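Local coordinates for cytochrome c XoxG (Methylobacterium extorquens, PDB 6ONQ), which probably carries electrons through its covalently bound heme c in lanthanide-dependent methanol oxidation, at residues D81-S86 / D181-A186. Numbering follows the deposited sequence.
Sequences DWFTYS and DKPESA
The aliphatic chain of Lys182 lies over one face of the Trp82 indole in a CH-pi contact, with CG of the lysine 3.7 Å from the centroid of the six-membered ring. CB and CG lie over that ring, and the extended chain carries CD and CE out past its rim at Trp82 CZ2, 3.4 Å from CD. Trp82 sets out from its helix toward 181-186, with CG anti to the backbone N (chi1 169°). The opposite face of the indole rests on Ser86 CB, one helical turn on, which leaves the ring sandwiched between its own helix and the lysine. The ammonium end goes on to a salt bridge with Glu190, farther along helix 184-193.

Apolar contacts complete the join. Pro183 CD packs on Trp82 CB at 3.9 Å, and Phe83, whose CE1 meets the indole edge in plane, brings its CZ to within 4.3 Å of Ala186 CB. An alanine in place of Trp82 would probably open a gap between Ser86 and Lys182 and leave the lysine methylenes without the ring they lie on, though the salt bridge to Glu190 could remain.

Just before helix 82-94, Asp81 is its N-cap: OD2 accepts a weak bond from Phe83 N and OD1 a weak one from Thr84 N, and OD1 also accepts from Thr84 OG1. The contact docks the lead-in and first turn of helix 184-193 against the first turn of helix 82-94, with Lys61 of strand 61-63 touching both Phe83 and Pro183.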
ATOM      1  N   ASP A  81      -4.729  -5.194  -7.836  1.00 39.10           N
ATOM      2  CA  ASP A  81      -4.427  -4.085  -8.729  1.00 24.96           C
ATOM      3  C   ASP A  81      -2.919  -3.886  -8.823  1.00 26.73           C
ATOM      4  O   ASP A  81      -2.141  -4.423  -8.029  1.00 27.17           O
ATOM      5  CB  ASP A  81      -5.106  -2.794  -8.249  1.00 32.48           C
ATOM      6  CG  ASP A  81      -4.348  -2.097  -7.096  1.00 38.21           C
ATOM      7  OD1 ASP A  81      -4.345  -2.617  -5.951  1.00 20.90           O
ATOM      8  OD2 ASP A  81      -3.772  -1.007  -7.331  1.00 44.84           O
ATOM      9  N   TRP A  82      -2.507  -3.074  -9.798  1.00 28.37           N
ATOM     10  CA  TRP A  82      -1.084  -2.913 -10.064  1.00 22.31           C
ATOM     11  C   TRP A  82      -0.344  -2.384  -8.843  1.00 27.12           C
ATOM     12  O   TRP A  82       0.700  -2.919  -8.453  1.00 31.64           O
ATOM     13  CB  TRP A  82      -0.865  -1.986 -11.255  1.00 26.73           C
ATOM     14  CG  TRP A  82       0.564  -1.609 -11.376  1.00 31.77           C
ATOM     15  CD1 TRP A  82       1.118  -0.391 -11.111  1.00 42.67           C
ATOM     16  CD2 TRP A  82       1.641  -2.466 -11.759  1.00 31.00           C
ATOM     17  NE1 TRP A  82       2.475  -0.433 -11.315  1.00 41.45           N
ATOM     18  CE2 TRP A  82       2.822  -1.699 -11.712  1.00 50.62           C
ATOM     19  CE3 TRP A  82       1.722  -3.810 -12.137  1.00 43.04           C
ATOM     20  CZ2 TRP A  82       4.070  -2.231 -12.028  1.00 47.81           C
ATOM     21  CZ3 TRP A  82       2.960  -4.336 -12.455  1.00 34.20           C
ATOM     22  CH2 TRP A  82       4.117  -3.547 -12.401  1.00 49.89           C
ATOM     23  N   PHE A  83      -0.881  -1.345  -8.209  1.00 33.72           N
ATOM     24  CA  PHE A  83      -0.124  -0.670  -7.162  1.00 26.22           C
ATOM     25  C   PHE A  83      -0.005  -1.515  -5.903  1.00 25.16           C
ATOM     26  O   PHE A  83       0.974  -1.374  -5.165  1.00 21.75           O
ATOM     27  CB  PHE A  83      -0.743   0.687  -6.858  1.00 18.94           C
ATOM     28  CG  PHE A  83      -0.516   1.678  -7.946  1.00 32.19           C
ATOM     29  CD1 PHE A  83      -1.232   1.599  -9.128  1.00 47.70           C
ATOM     30  CD2 PHE A  83       0.448   2.656  -7.817  1.00 44.72           C
ATOM     31  CE1 PHE A  83      -1.006   2.500 -10.147  1.00 52.56           C
ATOM     32  CE2 PHE A  83       0.681   3.565  -8.836  1.00 40.82           C
ATOM     33  CZ  PHE A  83      -0.045   3.486  -9.997  1.00 51.92           C
ATOM     34  N   THR A  84      -0.954  -2.409  -5.640  1.00 22.66           N
ATOM     35  CA  THR A  84      -0.731  -3.350  -4.550  1.00 16.04           C
ATOM     36  C   THR A  84       0.433  -4.277  -4.878  1.00 27.07           C
ATOM     37  O   THR A  84       1.326  -4.487  -4.049  1.00 32.38           O
ATOM     38  CB  THR A  84      -1.996  -4.150  -4.247  1.00 22.92           C
ATOM     39  OG1 THR A  84      -3.057  -3.261  -3.875  1.00 21.10           O
ATOM     40  CG2 THR A  84      -1.741  -5.111  -3.102  1.00 17.87           C
ATOM     41  N   TYR A  85       0.447  -4.829  -6.096  1.00 36.58           N
ATOM     42  CA  TYR A  85       1.569  -5.661  -6.529  1.00 32.74           C
ATOM     43  C   TYR A  85       2.879  -4.883  -6.455  1.00 27.62           C
ATOM     44  O   TYR A  85       3.833  -5.309  -5.791  1.00 30.04           O
ATOM     45  CB  TYR A  85       1.312  -6.183  -7.951  1.00 35.71           C
ATOM     46  CG  TYR A  85       2.493  -6.879  -8.604  1.00 47.22           C
ATOM     47  CD1 TYR A  85       2.778  -8.218  -8.340  1.00 44.55           C
ATOM     48  CD2 TYR A  85       3.321  -6.197  -9.492  1.00 49.20           C
ATOM     49  CE1 TYR A  85       3.860  -8.853  -8.937  1.00 55.62           C
ATOM     50  CE2 TYR A  85       4.404  -6.825 -10.093  1.00 62.16           C
ATOM     51  CZ  TYR A  85       4.669  -8.152  -9.812  1.00 68.27           C
ATOM     52  OH  TYR A  85       5.745  -8.773 -10.411  1.00 65.21           O
ATOM     53  N   SER A  86       2.928  -3.719  -7.104  1.00 23.33           N
ATOM     54  CA  SER A  86       4.160  -2.941  -7.152  1.00 22.95           C
ATOM     55  C   SER A  86       4.615  -2.527  -5.756  1.00 32.70           C
ATOM     56  O   SER A  86       5.810  -2.595  -5.438  1.00 34.97           O
ATOM     57  CB  SER A  86       3.960  -1.716  -8.041  1.00 28.36           C
ATOM     58  OG  SER A  86       5.067  -0.842  -7.950  1.00 45.45           O
ATOM     59  N   ASP A 181      -2.848  -5.606 -15.279  1.00 71.43           N
ATOM     60  CA  ASP A 181      -1.773  -5.107 -16.125  1.00 80.30           C
ATOM     61  C   ASP A 181      -1.274  -3.753 -15.632  1.00 60.35           C
ATOM     62  O   ASP A 181      -2.026  -2.956 -15.065  1.00 71.80           O
ATOM     63  CB  ASP A 181      -2.244  -5.003 -17.575  1.00 72.93           C
ATOM     64  CG  ASP A 181      -2.283  -6.349 -18.264  1.00 89.68           C
ATOM     65  OD1 ASP A 181      -2.112  -6.392 -19.500  1.00 94.26           O
ATOM     66  OD2 ASP A 181      -2.483  -7.366 -17.564  1.00 86.79           O
ATOM     67  N   LYS A 182       0.015  -3.507 -15.835  1.00 47.92           N
ATOM     68  CA  LYS A 182       0.594  -2.213 -15.492  1.00 52.66           C
ATOM     69  C   LYS A 182       0.042  -1.147 -16.428  1.00 50.47           C
ATOM     70  O   LYS A 182       0.203  -1.265 -17.650  1.00 68.02           O
ATOM     71  CB  LYS A 182       2.118  -2.253 -15.574  1.00 45.83           C
ATOM     72  CG  LYS A 182       2.787  -0.964 -15.106  1.00 56.00           C
ATOM     73  CD  LYS A 182       4.317  -1.040 -15.183  1.00 71.37           C
ATOM     74  CE  LYS A 182       4.981   0.149 -14.470  1.00 66.80           C
ATOM     75  NZ  LYS A 182       6.483   0.113 -14.507  1.00 39.15           N
ATOM     76  N   PRO A 183      -0.611  -0.111 -15.915  1.00 43.91           N
ATOM     77  CA  PRO A 183      -1.178   0.918 -16.790  1.00 50.77           C
ATOM     78  C   PRO A 183      -0.104   1.769 -17.446  1.00 65.66           C
ATOM     79  O   PRO A 183       1.036   1.855 -16.984  1.00 61.26           O
ATOM     80  CB  PRO A 183      -2.035   1.757 -15.841  1.00 57.00           C
ATOM     81  CG  PRO A 183      -1.448   1.517 -14.500  1.00 60.14           C
ATOM     82  CD  PRO A 183      -0.947   0.111 -14.502  1.00 41.36           C
ATOM     83  N   GLU A 184      -0.501   2.411 -18.551  1.00 87.57           N
ATOM     84  CA  GLU A 184       0.405   3.292 -19.282  1.00 77.17           C
ATOM     85  C   GLU A 184       0.679   4.577 -18.515  1.00 69.11           C
ATOM     86  O   GLU A 184       1.773   5.146 -18.635  1.00 68.03           O
ATOM     87  CB  GLU A 184      -0.176   3.614 -20.659  1.00 74.22           C
ATOM     88  CG  GLU A 184       0.100   2.561 -21.716  1.00 74.08           C
ATOM     89  CD  GLU A 184       1.561   2.523 -22.139  1.00 94.65           C
ATOM     90  OE1 GLU A 184       2.134   3.599 -22.418  1.00 83.33           O
ATOM     91  OE2 GLU A 184       2.135   1.415 -22.201  1.00 88.62           O
ATOM     92  N   SER A 185      -0.303   5.049 -17.740  1.00 72.34           N
ATOM     93  CA  SER A 185      -0.105   6.221 -16.891  1.00 83.99           C
ATOM     94  C   SER A 185       1.114   6.052 -15.996  1.00 75.82           C
ATOM     95  O   SER A 185       1.946   6.957 -15.874  1.00 75.58           O
ATOM     96  CB  SER A 185      -1.351   6.462 -16.036  1.00 76.92           C
ATOM     97  OG  SER A 185      -2.528   6.162 -16.758  1.00 92.57           O
ATOM     98  N   ALA A 186       1.227   4.890 -15.354  1.00 74.75           N
ATOM     99  CA  ALA A 186       2.307   4.665 -14.402  1.00 80.56           C
ATOM    100  C   ALA A 186       3.669   4.721 -15.078  1.00 84.38           C
ATOM    101  O   ALA A 186       4.628   5.242 -14.501  1.00 84.10           O
ATOM    102  CB  ALA A 186       2.115   3.320 -13.696  1.00 72.26           C
TER